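Local coordinates for protein Phi class glutathione transferase GSTF1 (Populus tremula x Populus tremuloides, PDB 4RI6) that probably catalyses the transfer of glutathione onto electrophilic substrates RX, releasing a halide and a proton, as a Phi class glutathione transferase that binds glutathione, at residues A15-L20 and E210-A215; N172-V177 and E203-V208; P57-K60 and T65-E68; L20-E25 and A165-L170; I72-C77 and S87-D92. All coordinates share one frame; numbering follows the deposited sequence. Where two conformers were deposited one is given.

Contact 1: residues A15-L20 and E210-A215; sequences AVSRVL and EMRKNA. With GSH (glutathione), chain C.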
# COMPACT_ATOMS: atom_id res chain seq x y z
N ALA A 15 9.22 -9.19 2.64
CA ALA A 15 8.69 -8.20 3.57
C ALA A 15 9.59 -8.04 4.80
O ALA A 15 9.77 -6.94 5.30
CB ALA A 15 7.27 -8.56 3.97
N VAL A 16 10.14 -9.14 5.31
CA VAL A 16 11.14 -9.02 6.38
C VAL A 16 12.37 -8.23 5.89
O VAL A 16 12.89 -7.37 6.60
CB VAL A 16 11.60 -10.42 6.88
CG1 VAL A 16 12.75 -10.29 7.90
CG2 VAL A 16 10.42 -11.20 7.50
N SER A 17 12.83 -8.52 4.69
CA SER A 17 13.99 -7.85 4.12
C SER A 17 13.80 -6.34 4.01
O SER A 17 14.73 -5.56 4.24
CB SER A 17 14.33 -8.42 2.73
OG SER A 17 14.91 -9.71 2.85
N ARG A 18 12.59 -5.93 3.66
CA ARG A 18 12.24 -4.52 3.61
C ARG A 18 12.46 -3.88 4.97
O ARG A 18 13.04 -2.81 5.08
CB ARG A 18 10.79 -4.35 3.15
CG ARG A 18 10.32 -2.91 3.11
CD ARG A 18 8.86 -2.78 2.63
NE ARG A 18 8.81 -3.19 1.24
CZ ARG A 18 8.36 -4.36 0.79
NH1 ARG A 18 7.84 -5.26 1.61
NH2 ARG A 18 8.45 -4.60 -0.50
N VAL A 19 12.01 -4.54 6.02
CA VAL A 19 12.17 -3.98 7.35
C VAL A 19 13.64 -3.97 7.78
O VAL A 19 14.12 -2.98 8.36
CB VAL A 19 11.31 -4.76 8.38
CG1 VAL A 19 11.62 -4.34 9.80
CG2 VAL A 19 9.84 -4.54 8.09
N LEU A 20 14.36 -5.05 7.51
CA LEU A 20 15.76 -5.14 7.90
C LEU A 20 16.59 -4.06 7.24
O LEU A 20 17.44 -3.44 7.89
CB LEU A 20 16.35 -6.52 7.54
CG LEU A 20 15.77 -7.71 8.30
CD1 LEU A 20 16.43 -8.99 7.85
CD2 LEU A 20 15.99 -7.55 9.80
N GLU A 210 23.59 -10.80 2.99
CA GLU A 210 24.51 -11.68 3.69
C GLU A 210 23.81 -12.33 4.89
O GLU A 210 24.04 -13.50 5.19
CB GLU A 210 25.77 -10.93 4.15
CG GLU A 210 26.85 -11.84 4.78
CD GLU A 210 27.43 -12.92 3.84
OE1 GLU A 210 27.34 -12.80 2.59
OE2 GLU A 210 27.99 -13.91 4.37
N MET A 211 22.93 -11.58 5.55
CA MET A 211 22.18 -12.15 6.67
C MET A 211 21.41 -13.36 6.17
O MET A 211 21.34 -14.39 6.84
CB MET A 211 21.20 -11.16 7.29
CG MET A 211 21.83 -10.05 8.10
SD MET A 211 20.58 -8.86 8.64
CE MET A 211 19.69 -9.85 9.82
N ARG A 212 20.85 -13.22 4.98
CA ARG A 212 20.03 -14.25 4.40
C ARG A 212 20.87 -15.45 4.01
O ARG A 212 20.50 -16.61 4.26
CB ARG A 212 19.30 -13.67 3.19
CG ARG A 212 18.22 -14.52 2.64
CD ARG A 212 17.81 -14.02 1.29
NE ARG A 212 17.01 -12.80 1.35
CZ ARG A 212 16.71 -12.08 0.28
NH1 ARG A 212 17.18 -12.46 -0.90
NH2 ARG A 212 15.96 -11.00 0.39
N LYS A 213 22.03 -15.19 3.43
CA LYS A 213 22.89 -16.26 2.97
C LYS A 213 23.34 -17.11 4.15
O LYS A 213 23.52 -18.32 3.99
CB LYS A 213 24.10 -15.69 2.22
CG LYS A 213 24.81 -16.72 1.37
CD LYS A 213 25.71 -16.05 0.36
CE LYS A 213 26.60 -17.06 -0.35
NZ LYS A 213 27.62 -16.39 -1.20
N ASN A 214 23.49 -16.48 5.31
CA ASN A 214 24.00 -17.15 6.52
C ASN A 214 22.91 -17.65 7.47
O ASN A 214 23.18 -18.40 8.40
CB ASN A 214 24.92 -16.20 7.29
CG ASN A 214 26.13 -15.79 6.48
OD1 ASN A 214 26.62 -16.55 5.64
ND2 ASN A 214 26.63 -14.59 6.73
N ALA A 215 21.67 -17.23 7.24
CA ALA A 215 20.58 -17.64 8.12
C ALA A 215 20.45 -19.17 8.15
O ALA A 215 19.97 -19.73 9.15
CB ALA A 215 19.28 -17.01 7.67
N1 GSH C . 1.73 -7.12 3.18
CA1 GSH C . 2.55 -7.82 4.15
C1 GSH C . 3.76 -7.05 4.63
O11 GSH C . 4.26 -6.29 3.83
O12 GSH C . 4.21 -7.15 5.80
CB1 GSH C . 3.00 -9.03 3.37
CG1 GSH C . 3.35 -10.13 4.33
CD1 GSH C . 3.59 -11.40 3.57
OE1 GSH C . 2.91 -11.76 2.62
N2 GSH C . 4.60 -12.09 4.05
CA2 GSH C . 5.07 -13.36 3.59
C2 GSH C . 4.53 -14.40 4.53
O2 GSH C . 4.43 -14.11 5.70
CB2 GSH C . 6.60 -13.25 3.59
SG2 GSH C . 7.25 -12.59 2.05
N3 GSH C . 4.21 -15.59 4.01
CA3 GSH C . 3.76 -16.71 4.81
C3 GSH C . 2.26 -16.83 4.84
O31 GSH C . 1.57 -15.95 4.28
O32 GSH C . 1.77 -17.81 5.44
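Helical turns of 15-20 and 210-215 meet at S17 and R212, whose CA atoms lie 8.8 Å apart, and at L20 and M211, at 9.6 Å, so only side chains bridge the gap. R212 NH2 donates to S17 OG over 3.0 Å, almost straight (166°) and within the guanidinium plane. With CG anti to the backbone N (chi1 -169°) and a bend at chi3, the arginine swings its edge round to the serine. S17 is small enough to sit against the neighbouring helix, and its hydroxyl also bonds to S13 O, while R212 NE reaches P11 O; the loop before helix 14-25 is thus held from both residues. One turn on, methyl meets methyl: L20 CD1 lies 3.9 Å from M211 CE, the flexible thioether suiting a partly exposed border. A15, on the same segment, lines the glutathione pocket. Helix 14-25 of the thioredoxin-like domain here lies between helix 69-79, touched by V19, and the C-terminal helix 203-214, with Y175 of helix 164-179 packed on R212.

Contact 2: residues N172-V177 and E203-V208; sequences NGDYLV and ESWKKV
W205 and D174 join helix 203-214 to helix 164-179, and the contact between 172-177 and 203-208 rests on this one pair. The indole can be followed outward. From CB, with CG anti to the backbone N (chi1 -172°), the side chain leaves its helix and projects toward the other segment, whose nearest CA, that of D174, is 9.7 Å from the CA of W205. On the pyrrole side CD1 passes 3.7 Å from D174 OD2. Next comes NE1, the one polar atom of the ring, which donates to D174 OD2 over 2.8 Å in a nearly straight bond (171°). The acceptor lies in the indole plane, yet the N-H comes to the oxygen from above the carboxylate, the two planes being 60° apart. Beyond it, CZ2 rests 3.7 Å from D174 CB, so the benzo edge packs on the aspartate's methylene. Tryptophan suits the place because it spans a wide gap with apolar surface and still offers an N-H; aspartate, short and buried, gives that N-H an acceptor, and the bond is likely to temper the cost of burying the charge. At the far end of the ring CH2 packs on S17 of helix 14-25. The pair therefore lies where helix 14-25 meets the two C-terminal-domain helices, while Y175 and L176 face helix 93-122.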
# COMPACT_ATOMS: atom_id res chain seq x y z
N ASN A 172 11.70 -7.56 -4.02
CA ASN A 172 11.22 -8.30 -5.18
C ASN A 172 12.18 -8.14 -6.35
O ASN A 172 12.41 -9.08 -7.11
CB ASN A 172 9.82 -7.87 -5.59
CG ASN A 172 8.76 -8.42 -4.65
OD1 ASN A 172 9.01 -9.38 -3.93
ND2 ASN A 172 7.59 -7.83 -4.68
N GLY A 173 12.72 -6.94 -6.51
CA GLY A 173 13.66 -6.70 -7.59
C GLY A 173 14.86 -7.62 -7.52
O GLY A 173 15.27 -8.21 -8.52
N ASP A 174 15.40 -7.80 -6.32
CA ASP A 174 16.64 -8.56 -6.19
C ASP A 174 16.38 -10.02 -6.49
O ASP A 174 17.20 -10.68 -7.14
CB ASP A 174 17.25 -8.39 -4.78
CG ASP A 174 18.74 -8.77 -4.73
OD1 ASP A 174 19.02 -9.97 -4.69
OD2 ASP A 174 19.62 -7.88 -4.75
N TYR A 175 15.24 -10.55 -6.06
CA TYR A 175 14.95 -11.94 -6.37
C TYR A 175 14.78 -12.13 -7.87
O TYR A 175 15.27 -13.11 -8.44
CB TYR A 175 13.71 -12.43 -5.62
CG TYR A 175 13.97 -13.04 -4.25
CD1 TYR A 175 14.81 -14.13 -4.10
CD2 TYR A 175 13.34 -12.55 -3.12
CE1 TYR A 175 15.02 -14.69 -2.84
CE2 TYR A 175 13.54 -13.10 -1.87
CZ TYR A 175 14.38 -14.18 -1.74
OH TYR A 175 14.60 -14.77 -0.51
N LEU A 176 14.08 -11.21 -8.53
CA LEU A 176 13.89 -11.35 -9.97
C LEU A 176 15.23 -11.25 -10.71
O LEU A 176 15.52 -12.06 -11.58
CB LEU A 176 12.90 -10.31 -10.50
CG LEU A 176 11.47 -10.56 -10.02
CD1 LEU A 176 10.55 -9.43 -10.44
CD2 LEU A 176 10.94 -11.92 -10.52
N VAL A 177 16.05 -10.27 -10.35
CA VAL A 177 17.31 -10.06 -11.06
C VAL A 177 18.30 -11.20 -10.84
O VAL A 177 18.98 -11.63 -11.78
CB VAL A 177 17.97 -8.71 -10.66
CG1 VAL A 177 19.36 -8.56 -11.23
CG2 VAL A 177 17.12 -7.55 -11.17
N GLU A 203 25.30 -0.62 1.09
CA GLU A 203 25.80 -1.51 2.12
C GLU A 203 24.65 -2.11 2.93
O GLU A 203 24.73 -3.26 3.32
CB GLU A 203 26.78 -0.78 3.05
CG GLU A 203 28.12 -0.40 2.39
CD GLU A 203 28.91 -1.61 1.91
OE1 GLU A 203 28.71 -2.73 2.45
OE2 GLU A 203 29.72 -1.44 0.97
N SER A 204 23.58 -1.34 3.13
CA SER A 204 22.45 -1.86 3.91
C SER A 204 21.88 -3.08 3.23
O SER A 204 21.63 -4.11 3.87
CB SER A 204 21.35 -0.80 4.09
OG SER A 204 20.84 -0.39 2.82
N TRP A 205 21.71 -3.00 1.92
CA TRP A 205 21.14 -4.10 1.18
C TRP A 205 22.11 -5.28 1.11
O TRP A 205 21.70 -6.44 1.23
CB TRP A 205 20.69 -3.66 -0.21
CG TRP A 205 19.91 -4.76 -0.91
CD1 TRP A 205 20.26 -5.39 -2.05
CD2 TRP A 205 18.68 -5.36 -0.47
NE1 TRP A 205 19.32 -6.34 -2.38
CE2 TRP A 205 18.34 -6.35 -1.41
CE3 TRP A 205 17.83 -5.15 0.63
CZ2 TRP A 205 17.20 -7.14 -1.28
CZ3 TRP A 205 16.69 -5.93 0.73
CH2 TRP A 205 16.40 -6.91 -0.21
N LYS A 206 23.40 -5.00 0.94
CA LYS A 206 24.39 -6.06 0.97
C LYS A 206 24.37 -6.80 2.31
O LYS A 206 24.54 -8.03 2.34
CB LYS A 206 25.79 -5.50 0.72
CG LYS A 206 25.98 -4.95 -0.66
CD LYS A 206 27.36 -4.35 -0.74
CE LYS A 206 27.73 -3.95 -2.11
NZ LYS A 206 29.12 -3.41 -2.03
N LYS A 207 24.15 -6.07 3.40
CA LYS A 207 24.13 -6.70 4.71
C LYS A 207 22.91 -7.61 4.84
O LYS A 207 23.01 -8.69 5.40
CB LYS A 207 24.16 -5.65 5.82
CG LYS A 207 25.50 -4.95 5.90
CD LYS A 207 25.62 -3.97 7.04
CE LYS A 207 26.97 -3.27 7.01
NZ LYS A 207 27.34 -2.72 8.34
N VAL A 208 21.77 -7.18 4.30
CA VAL A 208 20.60 -8.02 4.34
C VAL A 208 20.83 -9.31 3.57
O VAL A 208 20.51 -10.40 4.05
CB VAL A 208 19.37 -7.28 3.77
CG1 VAL A 208 18.18 -8.24 3.64
CG2 VAL A 208 19.00 -6.08 4.66

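Contact 3: residues P57-K60 and T65-E68; sequences PAFK and TLFE. With GSH (glutathione), chain C.
The beta hairpin of strands 58-60 and 65-67 closes one edge of the thioredoxin-like sheet, and F59 and L66 are its hydrogen-bonded antiparallel pair. F59 N reaches L66 O over 2.8 Å, and L66 N returns to F59 O over 2.8 Å, the strands running at 161°. F59 and L66 project to the same face, where F59 CD1 lies 4.3 Å from L66 CB and both pack on I72 and Y75 of helix 69-79; large apolar residues suit this buried layer. On the other face K60 and T65 lie side by side, K60 CG 3.5 Å from T65 OG1. At the hairpin's open end stands the glutathione site, with the cis-proline of the thioredoxin fold, P57. One water links P57 O, E68 N and the ligand's O12. Bent at chi2 (-68°), E68, the N-cap of helix 69-79, turns its carboxylate to the ligand's amino group, E68 OE1 accepting from N1 at 2.6 Å, with a weaker bond from N1 to E68 OE2. A glutamine here would probably leave that amino group without its negative partner and weaken the grip on glutathione's gamma-glutamyl end. F67 meets W102 of the second subunit edge to face, and F67 N bonds to Q101 there.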
# COMPACT_ATOMS: atom_id res chain seq x y z
N PRO A 57 6.63 -9.73 8.27
CA PRO A 57 7.12 -9.63 9.64
C PRO A 57 6.13 -9.09 10.64
O PRO A 57 5.07 -8.58 10.28
CB PRO A 57 8.28 -8.64 9.49
CG PRO A 57 7.79 -7.70 8.50
CD PRO A 57 7.05 -8.54 7.48
N ALA A 58 6.51 -9.21 11.90
CA ALA A 58 5.92 -8.41 12.97
C ALA A 58 7.04 -7.66 13.68
O ALA A 58 8.21 -8.06 13.62
CB ALA A 58 5.13 -9.28 13.94
N PHE A 59 6.67 -6.58 14.35
CA PHE A 59 7.59 -5.68 15.00
C PHE A 59 7.12 -5.44 16.44
O PHE A 59 5.92 -5.25 16.66
CB PHE A 59 7.64 -4.36 14.23
CG PHE A 59 8.33 -3.26 14.96
CD1 PHE A 59 7.69 -2.55 15.96
CD2 PHE A 59 9.63 -2.90 14.63
CE1 PHE A 59 8.34 -1.54 16.64
CE2 PHE A 59 10.27 -1.89 15.29
CZ PHE A 59 9.63 -1.20 16.30
N LYS A 60 8.06 -5.45 17.39
CA LYS A 60 7.80 -5.01 18.77
C LYS A 60 8.90 -4.09 19.28
O LYS A 60 10.07 -4.34 19.06
CB LYS A 60 7.69 -6.20 19.74
CG LYS A 60 6.62 -7.23 19.47
CD LYS A 60 6.60 -8.25 20.62
CE LYS A 60 5.60 -9.37 20.40
NZ LYS A 60 5.59 -10.31 21.53
N THR A 65 3.38 -2.87 19.25
CA THR A 65 3.50 -4.02 18.36
C THR A 65 2.84 -3.65 17.02
O THR A 65 1.70 -3.15 17.00
CB THR A 65 2.84 -5.27 18.96
OG1 THR A 65 3.55 -5.65 20.15
CG2 THR A 65 2.86 -6.45 17.99
N LEU A 66 3.54 -3.89 15.92
CA LEU A 66 3.08 -3.49 14.59
C LEU A 66 3.24 -4.62 13.60
O LEU A 66 4.17 -5.41 13.71
CB LEU A 66 3.87 -2.27 14.09
CG LEU A 66 3.60 -0.93 14.77
CD1 LEU A 66 4.58 0.10 14.28
CD2 LEU A 66 2.18 -0.46 14.51
N PHE A 67 2.34 -4.70 12.62
CA PHE A 67 2.56 -5.53 11.44
C PHE A 67 2.40 -4.69 10.16
O PHE A 67 2.13 -3.50 10.23
CB PHE A 67 1.61 -6.74 11.44
CG PHE A 67 0.15 -6.40 11.49
CD1 PHE A 67 -0.58 -6.22 10.33
CD2 PHE A 67 -0.51 -6.30 12.71
CE1 PHE A 67 -1.91 -5.91 10.38
CE2 PHE A 67 -1.86 -6.00 12.74
CZ PHE A 67 -2.55 -5.80 11.57
N GLU A 68 2.58 -5.36 9.03
CA GLU A 68 2.70 -4.79 7.67
C GLU A 68 4.02 -4.05 7.52
O GLU A 68 4.26 -3.03 8.14
CB GLU A 68 1.52 -3.88 7.29
CG GLU A 68 0.34 -4.68 6.76
CD GLU A 68 0.61 -5.34 5.43
OE1 GLU A 68 1.64 -5.04 4.79
OE2 GLU A 68 -0.22 -6.17 5.00
N1 GSH C . 1.73 -7.12 3.18
CA1 GSH C . 2.55 -7.82 4.15
C1 GSH C . 3.76 -7.05 4.63
O11 GSH C . 4.26 -6.29 3.83
O12 GSH C . 4.21 -7.15 5.80
CB1 GSH C . 3.00 -9.03 3.37
CG1 GSH C . 3.35 -10.13 4.33
CD1 GSH C . 3.59 -11.40 3.57
OE1 GSH C . 2.91 -11.76 2.62
N2 GSH C . 4.60 -12.09 4.05
CA2 GSH C . 5.07 -13.36 3.59
C2 GSH C . 4.53 -14.40 4.53
O2 GSH C . 4.43 -14.11 5.70
CB2 GSH C . 6.60 -13.25 3.59
SG2 GSH C . 7.25 -12.59 2.05
N3 GSH C . 4.21 -15.59 4.01
CA3 GSH C . 3.76 -16.71 4.81
C3 GSH C . 2.26 -16.83 4.84
O31 GSH C . 1.57 -15.95 4.28
O32 GSH C . 1.77 -17.81 5.44
O HOH W 1 3.36 -8.04 8.35

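Contact 4: residues L20-E25 and A165-L170; sequences LATLIE and ADLSHL
L167 pushes its forked end against A21 and T22, the close-packed part of the contact. Its CD2 lies 4.0 Å from A21 CB, and both methyls sit 3.7 Å from T22 OG1, the CD2–OG1 and CD1–OG1 distances being equal. With CG anti to the backbone N (chi1 -173°), the leucine reaches straight out from helix 164-179, and its methyls straddle the threonine hydroxyl, which bonds back to R18 O of its own helix and so can tolerate apolar neighbours. A21, having only a methyl, lets the backbones approach to 7.5 Å between the CA atoms of A21 and L167. The arrangement joins the N-terminal thioredoxin-like domain to the all-helical C-terminal domain; the axes of segments 20-25 and 165-170 come within 10.4 Å, their directions 138° apart. Cutting L167 back to an alanine is likely to leave a gap between the two domains, with A21, T22 and E25 CG losing the methyls they pack on. The contact is looser at E25, where only the aliphatic CG meets L167 CD1, at 4.1 Å, and the two side chains slide past each other. The carboxylate turns elsewhere, to a salt bridge with R202 and hydrogen bonds with S204 and N85.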
# COMPACT_ATOMS: atom_id res chain seq x y z
N LEU A 20 14.36 -5.05 7.51
CA LEU A 20 15.76 -5.14 7.90
C LEU A 20 16.59 -4.06 7.24
O LEU A 20 17.44 -3.44 7.89
CB LEU A 20 16.35 -6.52 7.54
CG LEU A 20 15.77 -7.71 8.30
CD1 LEU A 20 16.43 -8.99 7.85
CD2 LEU A 20 15.99 -7.55 9.80
N ALA A 21 16.36 -3.83 5.96
CA ALA A 21 17.11 -2.82 5.25
C ALA A 21 16.84 -1.45 5.86
O ALA A 21 17.76 -0.63 5.99
CB ALA A 21 16.76 -2.83 3.77
N THR A 22 15.59 -1.20 6.25
CA THR A 22 15.23 0.06 6.88
C THR A 22 15.91 0.24 8.24
O THR A 22 16.46 1.29 8.51
CB THR A 22 13.70 0.16 7.03
OG1 THR A 22 13.12 0.07 5.72
CG2 THR A 22 13.29 1.47 7.71
N LEU A 23 15.87 -0.80 9.07
CA LEU A 23 16.53 -0.74 10.36
C LEU A 23 18.00 -0.40 10.19
O LEU A 23 18.55 0.40 10.94
CB LEU A 23 16.37 -2.07 11.10
CG LEU A 23 14.94 -2.34 11.59
CD1 LEU A 23 14.76 -3.79 11.94
CD2 LEU A 23 14.66 -1.47 12.79
N ILE A 24 18.64 -1.01 9.20
CA ILE A 24 20.08 -0.82 9.01
C ILE A 24 20.38 0.59 8.50
O ILE A 24 21.29 1.25 9.00
CB ILE A 24 20.64 -1.88 8.05
CG1 ILE A 24 20.57 -3.26 8.71
CG2 ILE A 24 22.08 -1.55 7.69
CD1 ILE A 24 20.75 -4.43 7.75
N GLU A 25 19.59 1.07 7.54
CA GLU A 25 19.68 2.46 7.10
C GLU A 25 19.50 3.42 8.26
O GLU A 25 20.17 4.45 8.33
CB GLU A 25 18.64 2.76 6.02
CG GLU A 25 18.94 2.13 4.66
CD GLU A 25 19.98 2.90 3.83
OE1 GLU A 25 20.17 4.11 4.05
OE2 GLU A 25 20.58 2.27 2.93
N ALA A 165 11.21 4.87 -0.98
CA ALA A 165 10.57 4.42 -2.21
C ALA A 165 11.47 3.46 -2.97
O ALA A 165 11.02 2.42 -3.43
CB ALA A 165 10.19 5.58 -3.09
N ASP A 166 12.75 3.81 -3.10
CA ASP A 166 13.69 2.91 -3.77
C ASP A 166 13.90 1.64 -2.96
O ASP A 166 13.86 0.53 -3.50
CB ASP A 166 15.02 3.61 -4.01
CG ASP A 166 14.83 4.96 -4.67
OD1 ASP A 166 14.52 5.01 -5.88
OD2 ASP A 166 15.01 5.96 -3.96
N LEU A 167 14.10 1.82 -1.66
CA LEU A 167 14.34 0.71 -0.75
C LEU A 167 13.25 -0.34 -0.88
O LEU A 167 13.54 -1.53 -0.96
CB LEU A 167 14.46 1.21 0.69
CG LEU A 167 14.88 0.21 1.76
CD1 LEU A 167 15.44 0.96 2.97
CD2 LEU A 167 13.72 -0.70 2.19
N SER A 168 12.01 0.11 -0.98
CA SER A 168 10.90 -0.81 -0.96
C SER A 168 10.86 -1.73 -2.20
O SER A 168 10.22 -2.80 -2.14
CB SER A 168 9.59 -0.00 -0.81
OG SER A 168 8.53 -0.80 -0.33
N HIS A 169 11.54 -1.32 -3.28
CA HIS A 169 11.65 -2.14 -4.50
C HIS A 169 12.74 -3.21 -4.44
O HIS A 169 12.75 -4.13 -5.26
CB HIS A 169 11.90 -1.26 -5.72
CG HIS A 169 10.75 -0.42 -6.13
ND1 HIS A 169 10.36 0.72 -5.45
CD2 HIS A 169 9.86 -0.57 -7.14
CE1 HIS A 169 9.29 1.23 -6.02
NE2 HIS A 169 8.96 0.46 -7.05
N LEU A 170 13.65 -3.09 -3.48
CA LEU A 170 14.78 -4.00 -3.42
C LEU A 170 14.38 -5.47 -3.25
O LEU A 170 14.94 -6.33 -3.94
CB LEU A 170 15.74 -3.58 -2.30
CG LEU A 170 16.60 -2.36 -2.63
CD1 LEU A 170 17.29 -1.79 -1.38
CD2 LEU A 170 17.64 -2.71 -3.69

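Contact 5: residues I72-C77 and S87-D92; sequences ICRYIC and SLYGTD
R74 and C77, on helix 69-79 of the thioredoxin-like domain, meet L88 and Y89 of the linker that leads to helix 93-122 of the all-helical domain. The polar part is one hydrogen bond, R74 NH1 to Y89 OH over 3.1 Å, at 160° and in the guanidinium plane; that plane stands 70° from the phenol ring. The hydroxyl also bonds to D100 of its own chain, a second hold on the ring's outer end. Arginine's stronger partners are across the dimer interface, since its NH2 and NE form salt bridges to E104 and D100 of the second subunit; these acids are likely to offset the nearby R74 of that subunit. Along the way the arginine's aliphatic part packs on the tyrosine, R74 CG approaching Y89 CE2 to 3.3 Å, so a long side chain with both methylenes and a charge suits this spot. The apolar part gathers round C77, small enough to let the linker come in: C77 CB lies 4.0 Å from Y89 CB. The third kind is sulfur-aromatic: C77 SG, anti to the carbonyl carbon (chi1 -72°), sits at the ring edge of Y89, 5.5 Å from its centroid, and also touches L88 CD2 at 3.9 Å.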
# COMPACT_ATOMS: atom_id res chain seq x y z
N ILE A 72 5.48 -0.72 9.49
CA ILE A 72 6.62 -0.86 10.39
C ILE A 72 7.74 0.11 10.00
O ILE A 72 8.33 0.77 10.85
CB ILE A 72 7.14 -2.32 10.39
CG1 ILE A 72 6.07 -3.24 10.99
CG2 ILE A 72 8.44 -2.44 11.18
CD1 ILE A 72 6.32 -4.70 10.79
N CYS A 73 8.01 0.22 8.70
CA CYS A 73 9.11 1.05 8.25
C CYS A 73 8.81 2.52 8.44
O CYS A 73 9.69 3.29 8.80
CB CYS A 73 9.43 0.76 6.79
SG CYS A 73 10.20 -0.87 6.53
N ARG A 74 7.55 2.93 8.23
CA ARG A 74 7.22 4.33 8.47
C ARG A 74 7.38 4.67 9.95
O ARG A 74 7.83 5.74 10.30
CB ARG A 74 5.81 4.66 7.98
CG ARG A 74 5.79 5.03 6.51
CD ARG A 74 4.47 5.61 6.03
NE ARG A 74 3.46 4.59 5.98
CZ ARG A 74 3.15 3.87 4.90
NH1 ARG A 74 3.72 4.04 3.73
NH2 ARG A 74 2.21 2.97 5.00
N TYR A 75 6.99 3.75 10.82
CA TYR A 75 7.14 3.98 12.26
C TYR A 75 8.62 4.13 12.62
O TYR A 75 9.00 5.05 13.34
CB TYR A 75 6.52 2.84 13.06
CG TYR A 75 6.84 2.89 14.53
CD1 TYR A 75 6.26 3.87 15.34
CD2 TYR A 75 7.71 1.98 15.11
CE1 TYR A 75 6.52 3.93 16.66
CE2 TYR A 75 7.99 2.04 16.45
CZ TYR A 75 7.39 3.02 17.22
OH TYR A 75 7.64 3.10 18.57
N ILE A 76 9.44 3.24 12.09
CA ILE A 76 10.88 3.29 12.34
C ILE A 76 11.44 4.64 11.90
O ILE A 76 12.19 5.29 12.63
CB ILE A 76 11.60 2.13 11.61
CG1 ILE A 76 11.26 0.80 12.26
CG2 ILE A 76 13.11 2.34 11.61
CD1 ILE A 76 11.64 -0.42 11.44
N CYS A 77 11.06 5.07 10.71
CA CYS A 77 11.55 6.34 10.18
C CYS A 77 11.06 7.53 11.02
O CYS A 77 11.79 8.52 11.21
CB CYS A 77 11.15 6.47 8.71
SG CYS A 77 12.08 5.36 7.60
N SER A 87 17.33 11.26 5.84
CA SER A 87 16.49 11.64 4.71
C SER A 87 15.70 10.48 4.12
O SER A 87 15.03 10.65 3.11
CB SER A 87 17.34 12.26 3.60
OG SER A 87 18.00 11.24 2.87
N LEU A 88 15.78 9.30 4.74
CA LEU A 88 15.25 8.09 4.10
C LEU A 88 13.78 8.23 3.70
O LEU A 88 13.38 7.77 2.62
CB LEU A 88 15.44 6.87 5.01
CG LEU A 88 15.03 5.51 4.42
CD1 LEU A 88 15.86 5.14 3.18
CD2 LEU A 88 15.15 4.41 5.47
N TYR A 89 12.99 8.87 4.55
CA TYR A 89 11.57 9.11 4.25
C TYR A 89 11.31 10.61 4.32
O TYR A 89 10.26 11.07 4.78
CB TYR A 89 10.67 8.32 5.21
CG TYR A 89 9.46 7.65 4.56
CD1 TYR A 89 8.57 8.36 3.76
CD2 TYR A 89 9.19 6.30 4.78
CE1 TYR A 89 7.47 7.74 3.19
CE2 TYR A 89 8.11 5.67 4.21
CZ TYR A 89 7.24 6.39 3.43
OH TYR A 89 6.15 5.74 2.89
N GLY A 90 12.28 11.37 3.82
CA GLY A 90 12.20 12.82 3.80
C GLY A 90 12.49 13.46 5.14
O GLY A 90 12.77 12.78 6.13
N THR A 91 12.41 14.79 5.18
CA THR A 91 12.69 15.54 6.40
C THR A 91 11.61 16.56 6.71
O THR A 91 11.74 17.33 7.67
CB THR A 91 14.01 16.30 6.28
OG1 THR A 91 13.91 17.25 5.21
CG2 THR A 91 15.14 15.32 6.01
N ASP A 92 10.57 16.60 5.90
CA ASP A 92 9.43 17.46 6.18
C ASP A 92 8.21 16.95 5.43
O ASP A 92 8.28 15.92 4.76
CB ASP A 92 9.72 18.94 5.85
CG ASP A 92 10.13 19.20 4.39
OD1 ASP A 92 9.91 18.36 3.50
OD2 ASP A 92 10.69 20.28 4.13

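Overall arrangement
Contacts 2 and 4 are wholly buried near the middle of the chain, one polar through a buried acid, the other almost purely apolar; both use helix 164-179. Contact 1 is only partly buried and shares helix 14-25 with contact 4 and helix 203-214 with contact 2, which it touches through S17 and V208. Contacts 3 and 5 lie farther out, their centres about 15 and 14 Å from the chain's centre, are buried too, and both reach the second subunit; they meet where F59 and L66 pack on Y75. Backbone pairing belongs to contact 3 alone, which also holds glutathione with contact 1, whereas contact 5 turns charge toward the dimer interface.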